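Local coordinates for protein rRNA N-glycosidase (Bougainvillea spectabilis, PDB 3CTK) that belongs to the plant ribosome-inactivating protein family, folding as a single chain in which a mixed six-stranded sheet packs against a cluster of helices, at residues V72-K77 / E140-K145; D82-L87 / P100-R105; L108-S113 / E151-F156; G112-L117 / V159-S164. One frame throughout, in Å; residues are numbered along the deposited sequence.

Contact 1 (V72-K77 / E140-K145)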
# COMPACT_ATOMS: atom_id res chain seq x y z
N VAL A 72 4.86 -7.29 -1.07
CA VAL A 72 5.86 -8.16 -1.69
C VAL A 72 5.27 -9.37 -2.39
O VAL A 72 5.94 -10.03 -3.19
CB VAL A 72 6.91 -8.64 -0.64
CG1 VAL A 72 7.68 -7.45 -0.09
CG2 VAL A 72 6.22 -9.38 0.49
N GLY A 73 4.00 -9.67 -2.11
CA GLY A 73 3.36 -10.81 -2.74
C GLY A 73 2.06 -11.15 -2.04
O GLY A 73 1.61 -10.42 -1.16
N TYR A 74 1.45 -12.26 -2.43
CA TYR A 74 0.20 -12.69 -1.81
C TYR A 74 0.03 -14.19 -1.94
O TYR A 74 0.76 -14.85 -2.67
CB TYR A 74 -1.00 -12.00 -2.48
CG TYR A 74 -1.16 -12.32 -3.95
CD1 TYR A 74 -0.50 -11.56 -4.93
CD2 TYR A 74 -1.94 -13.40 -4.37
CE1 TYR A 74 -0.62 -11.87 -6.28
CE2 TYR A 74 -2.07 -13.72 -5.72
CZ TYR A 74 -1.41 -12.95 -6.67
OH TYR A 74 -1.52 -13.27 -8.01
N GLN A 75 -0.95 -14.72 -1.22
CA GLN A 75 -1.24 -16.14 -1.28
C GLN A 75 -2.71 -16.28 -1.66
O GLN A 75 -3.58 -15.66 -1.04
CB GLN A 75 -1.00 -16.80 0.08
CG GLN A 75 -1.29 -18.30 0.10
CD GLN A 75 -1.18 -18.89 1.49
OE1 GLN A 75 -0.09 -19.16 1.98
NE2 GLN A 75 -2.33 -19.07 2.14
N ASP A 76 -2.98 -17.06 -2.69
CA ASP A 76 -4.35 -17.30 -3.12
C ASP A 76 -4.52 -18.81 -3.21
O ASP A 76 -3.87 -19.55 -2.46
CB ASP A 76 -4.64 -16.60 -4.46
CG ASP A 76 -3.98 -17.27 -5.65
OD1 ASP A 76 -2.88 -17.85 -5.51
OD2 ASP A 76 -4.57 -17.19 -6.75
N LYS A 77 -5.37 -19.28 -4.11
CA LYS A 77 -5.57 -20.72 -4.24
C LYS A 77 -5.47 -21.19 -5.69
O LYS A 77 -5.72 -20.43 -6.62
CB LYS A 77 -6.93 -21.13 -3.69
CG LYS A 77 -7.26 -20.55 -2.32
CD LYS A 77 -7.66 -21.63 -1.33
CE LYS A 77 -6.57 -21.87 -0.31
NZ LYS A 77 -6.95 -22.91 0.69
N GLU A 140 -11.24 -11.55 -8.37
CA GLU A 140 -11.99 -12.58 -9.08
C GLU A 140 -11.30 -12.98 -10.38
O GLU A 140 -11.41 -14.12 -10.83
CB GLU A 140 -13.40 -12.08 -9.40
CG GLU A 140 -14.40 -12.27 -8.28
CD GLU A 140 -14.87 -13.70 -8.18
OE1 GLU A 140 -15.68 -13.99 -7.28
OE2 GLU A 140 -14.43 -14.53 -9.00
N ALA A 141 -10.59 -12.04 -10.98
CA ALA A 141 -9.92 -12.30 -12.25
C ALA A 141 -8.66 -13.15 -12.14
O ALA A 141 -8.24 -13.76 -13.13
CB ALA A 141 -9.59 -10.97 -12.93
N ILE A 142 -8.05 -13.20 -10.96
CA ILE A 142 -6.82 -13.96 -10.78
C ILE A 142 -6.91 -15.13 -9.80
O ILE A 142 -6.14 -16.08 -9.89
CB ILE A 142 -5.67 -13.05 -10.28
CG1 ILE A 142 -5.99 -12.55 -8.87
CG2 ILE A 142 -5.48 -11.89 -11.25
CD1 ILE A 142 -4.88 -11.71 -8.24
N HIS A 143 -7.83 -15.05 -8.85
CA HIS A 143 -7.98 -16.09 -7.85
C HIS A 143 -8.32 -17.46 -8.44
O HIS A 143 -9.33 -17.62 -9.12
CB HIS A 143 -9.05 -15.69 -6.84
CG HIS A 143 -9.09 -16.57 -5.63
ND1 HIS A 143 -8.46 -16.25 -4.45
CD2 HIS A 143 -9.67 -17.78 -5.43
CE1 HIS A 143 -8.65 -17.21 -3.57
NE2 HIS A 143 -9.38 -18.16 -4.13
N GLY A 144 -7.46 -18.45 -8.18
CA GLY A 144 -7.69 -19.79 -8.68
C GLY A 144 -7.58 -19.96 -10.18
O GLY A 144 -8.02 -20.97 -10.73
N LYS A 145 -6.97 -18.99 -10.84
CA LYS A 145 -6.81 -19.04 -12.29
C LYS A 145 -5.34 -19.14 -12.70
O LYS A 145 -4.45 -18.89 -11.88
CB LYS A 145 -7.44 -17.80 -12.92
CG LYS A 145 -8.96 -17.84 -12.87
CD LYS A 145 -9.59 -16.55 -13.35
CE LYS A 145 -11.07 -16.76 -13.60
NZ LYS A 145 -11.70 -17.54 -12.50

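Contact 2 (D82-L87 / P100-R105)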
# COMPACT_ATOMS: atom_id res chain seq x y z
N ASP A 82 -3.00 -23.96 -1.61
CA ASP A 82 -2.45 -22.61 -1.54
C ASP A 82 -1.42 -22.38 -2.63
O ASP A 82 -0.78 -23.32 -3.12
CB ASP A 82 -1.79 -22.36 -0.18
CG ASP A 82 -2.78 -22.38 0.97
OD1 ASP A 82 -3.92 -21.90 0.78
OD2 ASP A 82 -2.42 -22.85 2.06
N ARG A 83 -1.27 -21.12 -3.02
CA ARG A 83 -0.30 -20.74 -4.03
C ARG A 83 0.30 -19.41 -3.61
O ARG A 83 -0.43 -18.47 -3.30
CB ARG A 83 -0.96 -20.57 -5.41
CG ARG A 83 -0.02 -19.95 -6.45
CD ARG A 83 -0.62 -19.98 -7.85
NE ARG A 83 -1.90 -19.29 -7.92
CZ ARG A 83 -2.67 -19.25 -9.00
NH1 ARG A 83 -2.29 -19.87 -10.11
NH2 ARG A 83 -3.83 -18.60 -8.97
N ALA A 84 1.63 -19.35 -3.58
CA ALA A 84 2.34 -18.13 -3.20
C ALA A 84 2.80 -17.42 -4.46
O ALA A 84 3.42 -18.03 -5.33
CB ALA A 84 3.54 -18.46 -2.32
N VAL A 85 2.48 -16.14 -4.57
CA VAL A 85 2.86 -15.36 -5.73
C VAL A 85 3.70 -14.18 -5.25
O VAL A 85 3.25 -13.37 -4.44
CB VAL A 85 1.61 -14.84 -6.48
CG1 VAL A 85 2.01 -14.04 -7.71
CG2 VAL A 85 0.73 -16.03 -6.87
N PHE A 86 4.93 -14.10 -5.75
CA PHE A 86 5.82 -13.02 -5.35
C PHE A 86 6.22 -12.10 -6.49
O PHE A 86 6.39 -12.54 -7.63
CB PHE A 86 7.11 -13.58 -4.75
CG PHE A 86 6.92 -14.35 -3.47
CD1 PHE A 86 6.93 -15.74 -3.48
CD2 PHE A 86 6.76 -13.68 -2.26
CE1 PHE A 86 6.79 -16.46 -2.29
CE2 PHE A 86 6.62 -14.39 -1.07
CZ PHE A 86 6.64 -15.78 -1.09
N LEU A 87 6.39 -10.83 -6.18
CA LEU A 87 6.84 -9.86 -7.16
C LEU A 87 8.34 -10.13 -7.30
O LEU A 87 8.95 -10.73 -6.41
CB LEU A 87 6.62 -8.43 -6.65
CG LEU A 87 5.17 -7.94 -6.69
CD1 LEU A 87 4.99 -6.76 -5.74
CD2 LEU A 87 4.83 -7.54 -8.13
N PRO A 100 5.06 -20.30 4.68
CA PRO A 100 5.84 -21.53 4.88
C PRO A 100 5.11 -22.81 4.48
O PRO A 100 3.93 -22.98 4.77
CB PRO A 100 6.17 -21.48 6.37
CG PRO A 100 4.98 -20.77 6.95
CD PRO A 100 4.76 -19.65 5.96
N GLY A 101 5.83 -23.70 3.81
CA GLY A 101 5.25 -24.96 3.41
C GLY A 101 4.50 -24.97 2.09
O GLY A 101 4.24 -26.03 1.54
N VAL A 102 4.14 -23.79 1.58
CA VAL A 102 3.42 -23.70 0.31
C VAL A 102 4.43 -23.97 -0.81
O VAL A 102 5.37 -23.19 -1.00
CB VAL A 102 2.78 -22.30 0.14
CG1 VAL A 102 2.05 -22.21 -1.20
CG2 VAL A 102 1.81 -22.04 1.29
N THR A 103 4.23 -25.06 -1.55
CA THR A 103 5.16 -25.43 -2.62
C THR A 103 4.93 -24.81 -3.99
O THR A 103 5.86 -24.71 -4.79
CB THR A 103 5.23 -26.96 -2.78
OG1 THR A 103 3.93 -27.47 -3.10
CG2 THR A 103 5.71 -27.60 -1.48
N ASN A 104 3.69 -24.40 -4.27
CA ASN A 104 3.39 -23.76 -5.55
C ASN A 104 3.78 -22.30 -5.32
O ASN A 104 2.97 -21.51 -4.83
CB ASN A 104 1.90 -23.85 -5.88
CG ASN A 104 1.56 -23.25 -7.24
OD1 ASN A 104 2.38 -22.56 -7.85
ND2 ASN A 104 0.35 -23.51 -7.72
N ARG A 105 5.02 -21.96 -5.64
CA ARG A 105 5.53 -20.60 -5.45
C ARG A 105 5.89 -19.99 -6.80
O ARG A 105 6.69 -20.55 -7.56
CB ARG A 105 6.74 -20.63 -4.52
CG ARG A 105 6.49 -21.37 -3.21
CD ARG A 105 7.74 -21.47 -2.33
NE ARG A 105 8.02 -20.24 -1.57
CZ ARG A 105 7.36 -19.85 -0.49
NH1 ARG A 105 6.35 -20.57 -0.01
NH2 ARG A 105 7.72 -18.73 0.13
O HOH W 1 1.08 -25.41 -2.90
O HOH W 2 -1.63 -24.54 -5.57
O HOH W 3 -0.17 -22.02 -10.47

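Contact 3 (L108-S113 / E151-F156)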
# COMPACT_ATOMS: atom_id res chain seq x y z
N LEU A 108 7.07 -13.69 -10.19
CA LEU A 108 6.64 -12.93 -11.35
C LEU A 108 7.85 -12.32 -12.07
O LEU A 108 8.93 -12.19 -11.48
CB LEU A 108 5.66 -11.83 -10.92
CG LEU A 108 4.37 -12.35 -10.26
CD1 LEU A 108 3.60 -11.20 -9.61
CD2 LEU A 108 3.52 -13.05 -11.31
N THR A 109 7.66 -11.95 -13.33
CA THR A 109 8.75 -11.38 -14.11
C THR A 109 8.93 -9.88 -13.89
O THR A 109 9.92 -9.30 -14.35
CB THR A 109 8.56 -11.65 -15.62
OG1 THR A 109 7.32 -11.08 -16.05
CG2 THR A 109 8.56 -13.15 -15.89
N PHE A 110 7.99 -9.25 -13.20
CA PHE A 110 8.06 -7.82 -12.92
C PHE A 110 8.14 -7.53 -11.42
O PHE A 110 7.68 -8.33 -10.60
CB PHE A 110 6.86 -7.09 -13.55
CG PHE A 110 5.51 -7.66 -13.17
CD1 PHE A 110 4.89 -7.30 -11.98
CD2 PHE A 110 4.86 -8.55 -14.02
CE1 PHE A 110 3.63 -7.81 -11.64
CE2 PHE A 110 3.60 -9.07 -13.69
CZ PHE A 110 2.99 -8.70 -12.50
N ASP A 111 8.73 -6.39 -11.07
CA ASP A 111 8.84 -6.02 -9.66
C ASP A 111 7.67 -5.12 -9.26
O ASP A 111 6.79 -4.83 -10.07
CB ASP A 111 10.19 -5.34 -9.38
CG ASP A 111 10.33 -3.98 -10.04
OD1 ASP A 111 11.48 -3.56 -10.27
OD2 ASP A 111 9.31 -3.32 -10.31
N GLY A 112 7.67 -4.67 -8.00
CA GLY A 112 6.58 -3.84 -7.51
C GLY A 112 6.62 -2.34 -7.74
O GLY A 112 5.77 -1.63 -7.20
N SER A 113 7.57 -1.85 -8.51
CA SER A 113 7.63 -0.41 -8.77
C SER A 113 6.45 -0.05 -9.65
O SER A 113 5.97 -0.87 -10.43
CB SER A 113 8.94 -0.04 -9.47
OG SER A 113 9.06 -0.68 -10.73
N GLU A 151 -3.21 -9.36 -15.66
CA GLU A 151 -4.29 -9.29 -14.67
C GLU A 151 -3.75 -9.14 -13.25
O GLU A 151 -4.33 -8.42 -12.43
CB GLU A 151 -5.18 -10.52 -14.77
CG GLU A 151 -5.98 -10.58 -16.06
CD GLU A 151 -6.86 -9.36 -16.24
OE1 GLU A 151 -7.74 -9.13 -15.38
OE2 GLU A 151 -6.66 -8.63 -17.23
N ILE A 152 -2.65 -9.83 -12.96
CA ILE A 152 -2.05 -9.76 -11.64
C ILE A 152 -1.47 -8.37 -11.38
O ILE A 152 -1.54 -7.85 -10.27
CB ILE A 152 -0.97 -10.84 -11.47
CG1 ILE A 152 -1.63 -12.22 -11.48
CG2 ILE A 152 -0.21 -10.64 -10.16
CD1 ILE A 152 -0.65 -13.40 -11.55
N ALA A 153 -0.90 -7.75 -12.42
CA ALA A 153 -0.34 -6.42 -12.26
C ALA A 153 -1.47 -5.44 -11.92
O ALA A 153 -1.28 -4.52 -11.12
CB ALA A 153 0.38 -5.98 -13.54
N LYS A 154 -2.64 -5.63 -12.52
CA LYS A 154 -3.78 -4.75 -12.25
C LYS A 154 -4.19 -4.89 -10.79
O LYS A 154 -4.50 -3.90 -10.12
CB LYS A 154 -4.95 -5.10 -13.16
CG LYS A 154 -4.72 -4.72 -14.62
CD LYS A 154 -5.88 -5.14 -15.53
CE LYS A 154 -7.16 -4.38 -15.20
NZ LYS A 154 -7.67 -4.67 -13.82
N PHE A 155 -4.21 -6.12 -10.29
CA PHE A 155 -4.57 -6.36 -8.89
C PHE A 155 -3.59 -5.62 -7.97
O PHE A 155 -4.01 -4.92 -7.04
CB PHE A 155 -4.52 -7.86 -8.58
CG PHE A 155 -4.49 -8.17 -7.12
CD1 PHE A 155 -5.59 -7.91 -6.31
CD2 PHE A 155 -3.34 -8.69 -6.53
CE1 PHE A 155 -5.55 -8.16 -4.94
CE2 PHE A 155 -3.28 -8.95 -5.16
CZ PHE A 155 -4.39 -8.68 -4.36
N PHE A 156 -2.30 -5.76 -8.23
CA PHE A 156 -1.30 -5.08 -7.40
C PHE A 156 -1.49 -3.57 -7.41
O PHE A 156 -1.44 -2.93 -6.37
CB PHE A 156 0.12 -5.44 -7.85
CG PHE A 156 0.63 -6.75 -7.30
CD1 PHE A 156 0.99 -7.79 -8.15
CD2 PHE A 156 0.74 -6.94 -5.93
CE1 PHE A 156 1.46 -9.00 -7.65
CE2 PHE A 156 1.21 -8.14 -5.41
CZ PHE A 156 1.57 -9.18 -6.27

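Contact 4 (G112-L117 / V159-S164)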
# COMPACT_ATOMS: atom_id res chain seq x y z
N GLY A 112 7.67 -4.67 -8.00
CA GLY A 112 6.58 -3.84 -7.51
C GLY A 112 6.62 -2.34 -7.74
O GLY A 112 5.77 -1.63 -7.20
N SER A 113 7.57 -1.85 -8.51
CA SER A 113 7.63 -0.41 -8.77
C SER A 113 6.45 -0.05 -9.65
O SER A 113 5.97 -0.87 -10.43
CB SER A 113 8.94 -0.04 -9.47
OG SER A 113 9.06 -0.68 -10.73
N TYR A 114 5.95 1.18 -9.54
CA TYR A 114 4.81 1.55 -10.37
C TYR A 114 5.11 1.48 -11.86
O TYR A 114 4.24 1.14 -12.65
CB TYR A 114 4.30 2.95 -10.00
CG TYR A 114 3.47 2.98 -8.74
CD1 TYR A 114 2.39 2.12 -8.57
CD2 TYR A 114 3.76 3.88 -7.71
CE1 TYR A 114 1.61 2.15 -7.42
CE2 TYR A 114 2.98 3.92 -6.56
CZ TYR A 114 1.91 3.06 -6.42
OH TYR A 114 1.14 3.09 -5.28
N GLN A 115 6.35 1.78 -12.24
CA GLN A 115 6.69 1.76 -13.66
C GLN A 115 6.59 0.36 -14.25
O GLN A 115 6.04 0.18 -15.34
CB GLN A 115 8.10 2.30 -13.88
CG GLN A 115 8.48 2.44 -15.35
CD GLN A 115 7.46 3.24 -16.15
OE1 GLN A 115 6.48 2.69 -16.67
NE2 GLN A 115 7.68 4.55 -16.25
N LYS A 116 7.10 -0.63 -13.53
CA LYS A 116 7.05 -2.01 -14.02
C LYS A 116 5.63 -2.56 -13.96
O LYS A 116 5.23 -3.32 -14.84
CB LYS A 116 8.00 -2.90 -13.21
CG LYS A 116 9.46 -2.48 -13.28
CD LYS A 116 9.97 -2.49 -14.72
CE LYS A 116 11.42 -2.03 -14.78
NZ LYS A 116 11.93 -2.00 -16.18
N LEU A 117 4.88 -2.17 -12.94
CA LEU A 117 3.50 -2.64 -12.81
C LEU A 117 2.59 -2.10 -13.90
O LEU A 117 1.79 -2.84 -14.47
CB LEU A 117 2.93 -2.25 -11.44
CG LEU A 117 3.43 -3.02 -10.21
CD1 LEU A 117 2.86 -2.40 -8.95
CD2 LEU A 117 3.02 -4.49 -10.32
N VAL A 159 -4.65 -2.84 -5.16
CA VAL A 159 -4.45 -3.10 -3.74
C VAL A 159 -3.35 -2.26 -3.09
O VAL A 159 -3.48 -1.85 -1.94
CB VAL A 159 -4.18 -4.61 -3.49
CG1 VAL A 159 -2.72 -4.95 -3.75
CG2 VAL A 159 -4.58 -4.97 -2.06
N ILE A 160 -2.28 -1.98 -3.83
CA ILE A 160 -1.19 -1.17 -3.27
C ILE A 160 -1.69 0.23 -2.93
O ILE A 160 -1.36 0.78 -1.87
CB ILE A 160 -0.00 -1.06 -4.26
CG1 ILE A 160 0.74 -2.41 -4.32
CG2 ILE A 160 0.94 0.05 -3.82
CD1 ILE A 160 1.81 -2.49 -5.40
N GLN A 161 -2.50 0.82 -3.80
CA GLN A 161 -3.01 2.16 -3.55
C GLN A 161 -4.10 2.19 -2.47
O GLN A 161 -4.12 3.10 -1.64
CB GLN A 161 -3.53 2.77 -4.85
CG GLN A 161 -2.50 2.82 -5.96
CD GLN A 161 -3.02 3.56 -7.18
OE1 GLN A 161 -3.10 4.79 -7.18
NE2 GLN A 161 -3.39 2.82 -8.21
N MET A 162 -4.99 1.21 -2.48
CA MET A 162 -6.07 1.17 -1.49
C MET A 162 -5.63 0.74 -0.10
O MET A 162 -6.31 1.03 0.89
CB MET A 162 -7.20 0.25 -1.96
CG MET A 162 -7.96 0.78 -3.17
SD MET A 162 -9.35 -0.29 -3.63
CE MET A 162 -10.49 0.00 -2.25
N VAL A 163 -4.49 0.05 -0.00
CA VAL A 163 -4.02 -0.41 1.30
C VAL A 163 -2.73 0.28 1.76
O VAL A 163 -2.74 1.01 2.75
CB VAL A 163 -3.80 -1.94 1.31
CG1 VAL A 163 -3.34 -2.38 2.70
CG2 VAL A 163 -5.11 -2.65 0.94
N SER A 164 -1.63 0.03 1.06
CA SER A 164 -0.35 0.63 1.43
C SER A 164 -0.34 2.15 1.40
O SER A 164 0.05 2.79 2.38
CB SER A 164 0.77 0.12 0.52
OG SER A 164 0.95 -1.28 0.68

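Contact 1 (V72-K77 / E140-K145)
Tyr74 and Asp76 both carry CG in the crowded position between backbone N and carbonyl carbon (chi1 62° and 73°), and Ile142 places its CG1 likewise; these torsions swing the phenol and the carboxylate off strand 70-78 to meet the last residues of helix 132-142 and the turn after them. Tyr74 and Ile142 come tip to tip, with Ile142 CD1 3.7 Å from Tyr74 OH and 4.0 Å from its CZ. Asp76 has its stronger partner elsewhere, in a salt bridge to Arg83, and its OD2 also takes a weak hydrogen bond from Gly144 N at 3.5 Å. His143, its CG anti to the backbone N (chi1 -169°), lays its imidazole alongside Lys77, so that NE2 is 3.7 Å from Lys77 CG. The buried Lys77 N sits over one face of that ring and has no polar partner. Asp76 CB packs 3.8 Å from His143 ND1; the nearby carboxylate might favour a protonated imidazole, though Arg83 would offset that pull. Lys77 then bends at chi2 and chi3 and sends its ammonium group to a salt bridge with Asp82. At the end of the contact Lys77 O meets Gly144 CA at 2.9 Å in a CA-H...O contact. Gly144, with its positive phi, is the third residue of a type II beta turn closed by Lys145 N to Ile142 O at 3.2 Å, a turn by which the chain leaves a helix and packs against a strand of the mixed sheet.

Contact 2 (D82-L87 / P100-R105)
This is the closing end of a beta-alpha-beta crossover: strand 81-88 leads through helix 92-97 and a loop into strand 105-108, which lies parallel to it at the edge of the mixed sheet. Pairing begins at the parallel bridge between Ala84 and Arg105. Ala84 N donates to Asn104 O at 2.8 Å, nearly along the C=O axis and with 161° at the hydrogen, and Arg105 CA makes a CA-H...O contact of 3.3 Å to Ala84 O. Just before the bridge, Val102 turns inward, its CG1 lying 3.6 Å from Asp82 O and beside Ala84 CB, while its CG2 touches Asp82 CB. The Asn104 amide runs alongside the aliphatic part of Arg83, Asn104 CG being 3.7 Å from Arg83 CG, with amide and guanidinium planes 68° apart. Three waters line this end: one bridges Asp82 O and Asn104 N, another joins Asn104 ND2 to Arg83 NH1, and the remaining one accepts from Asn104 ND2 and lies close to Asp82 O. One step further along strand 81-88, on the face that carries Ala84 CB, Arg105 crosses Phe86 obliquely, the planes 46° apart. Its NH2 comes to the ring edge, 3.4 Å from Phe86 CZ, while Ala84 CB sits over a guanidinium face. Arg105 NH1 donates in its own plane to a lone pair of Val102 O at 3.0 Å. The guanidinium also bonds to the carbonyls of Thr95, Leu98 and Phe99, tying the new strand to the end of helix 92-97, while Arg83 turns to Asp76 of strand 70-78.

Contact 3 (L108-S113 / E151-F156)
Leu108 leaves the end of strand 105-108 with CG anti to its carbonyl carbon (chi1 -61°), so that the side chain heads for helix 149-168. CB and CG serve as the stem, and the two methyls do the touching. CD1 makes the closer contacts: it comes tip to tip with Phe156, meeting the ring at its edge, 3.6 Å from CE1, and it also lies 3.9 Å from Ile152 CG2. CD2 brushes the far end of the same isoleucine, 4.2 Å from Ile152 CD1, so the two side chains cross obliquely. Here the chain turns a corner at Thr109 and Phe110, leaving the sheet to run toward helix 114-121, and helix 149-168 packs against the Leu108 and Phe110 side chains at this corner; sheet residues Val85 and Leu87 press on Leu108 from strand 81-88. Phe110 follows with CG in the crowded position between backbone N and carbonyl carbon (chi1 53°), which drops the ring into the same apolar patch. Its CZ is 3.9 Å from Ala153 CB, while Ile152 CG2 and Phe156 CD1 approach the rim of the ring near its plane, the latter 4.4 Å from Phe110 CE1. Beyond the corner the chemistry becomes polar. Asp111 OD2 accepts Ser113 N at 2.9 Å, from above the carboxylate plane, which makes an Asx turn. The same oxygen uses its syn lone pair for Ser113 OG at 2.7 Å, so two bonds grip one carboxylate atom just ahead of helix 114-121.

Contact 4 (G112-L117 / V159-S164)
Ile160 is the hub, splitting its two branches between two residues of the first turn of helix 114-121. Its CG2 meets the phenol of Tyr114 tip to tip, 3.4 Å from OH and 4.1 Å from CZ. Its CD1 meets Leu117 CD1 in the same manner at 3.7 Å. Tyr114 OH also lies 3.7 Å from Gln161 CG, so the hydroxyl end rests across two successive residues of helix 149-168. Both Tyr114 and Leu117 have CG anti to the carbonyl carbon (chi1 -78° and -73°), which sends them forward to the same partner. One shell further out, the phenol is held at both its parts: OH is hydrogen-bonded to Glu165 and the ring makes a cation-pi contact with Arg125. Ile160 in turn rests on Val71 of strand 70-78. Ser113 is the N-cap; its OG accepts a weak capping bond from Lys116 N at 3.4 Å, while Leu117 N bonds to Ser113 O at 3.0 Å. Helix 149-168 itself widens into a pi-type turn at 160-164. Together they form a helix-on-helix packing in which a short, capped helix sets its first turn against the long helix of the ribosome-inactivating protein fold.

In the fold
Contacts 3 and 4 are the buried ones: they share Gly112 and Ser113, both rest on helix 149-168, and they join by apolar side chains, with contact 4 nearest the centre of the chain. Contacts 1 and 2 lie farther out and are only partly buried; contact 1 uses a turn and a weak hydrogen bond, contact 2 a strand bridge and waters. They belong to neighbouring strands 70-78 and 81-88, joined by a probable hydrogen bond from Val85 N to Tyr74 O. Tyr74 of contact 1 packs on Phe156 and Ile152 of contact 3, and Leu87 of strand 81-88 touches Phe110 and Leu117, so the sheet side runs continuously into the helical core.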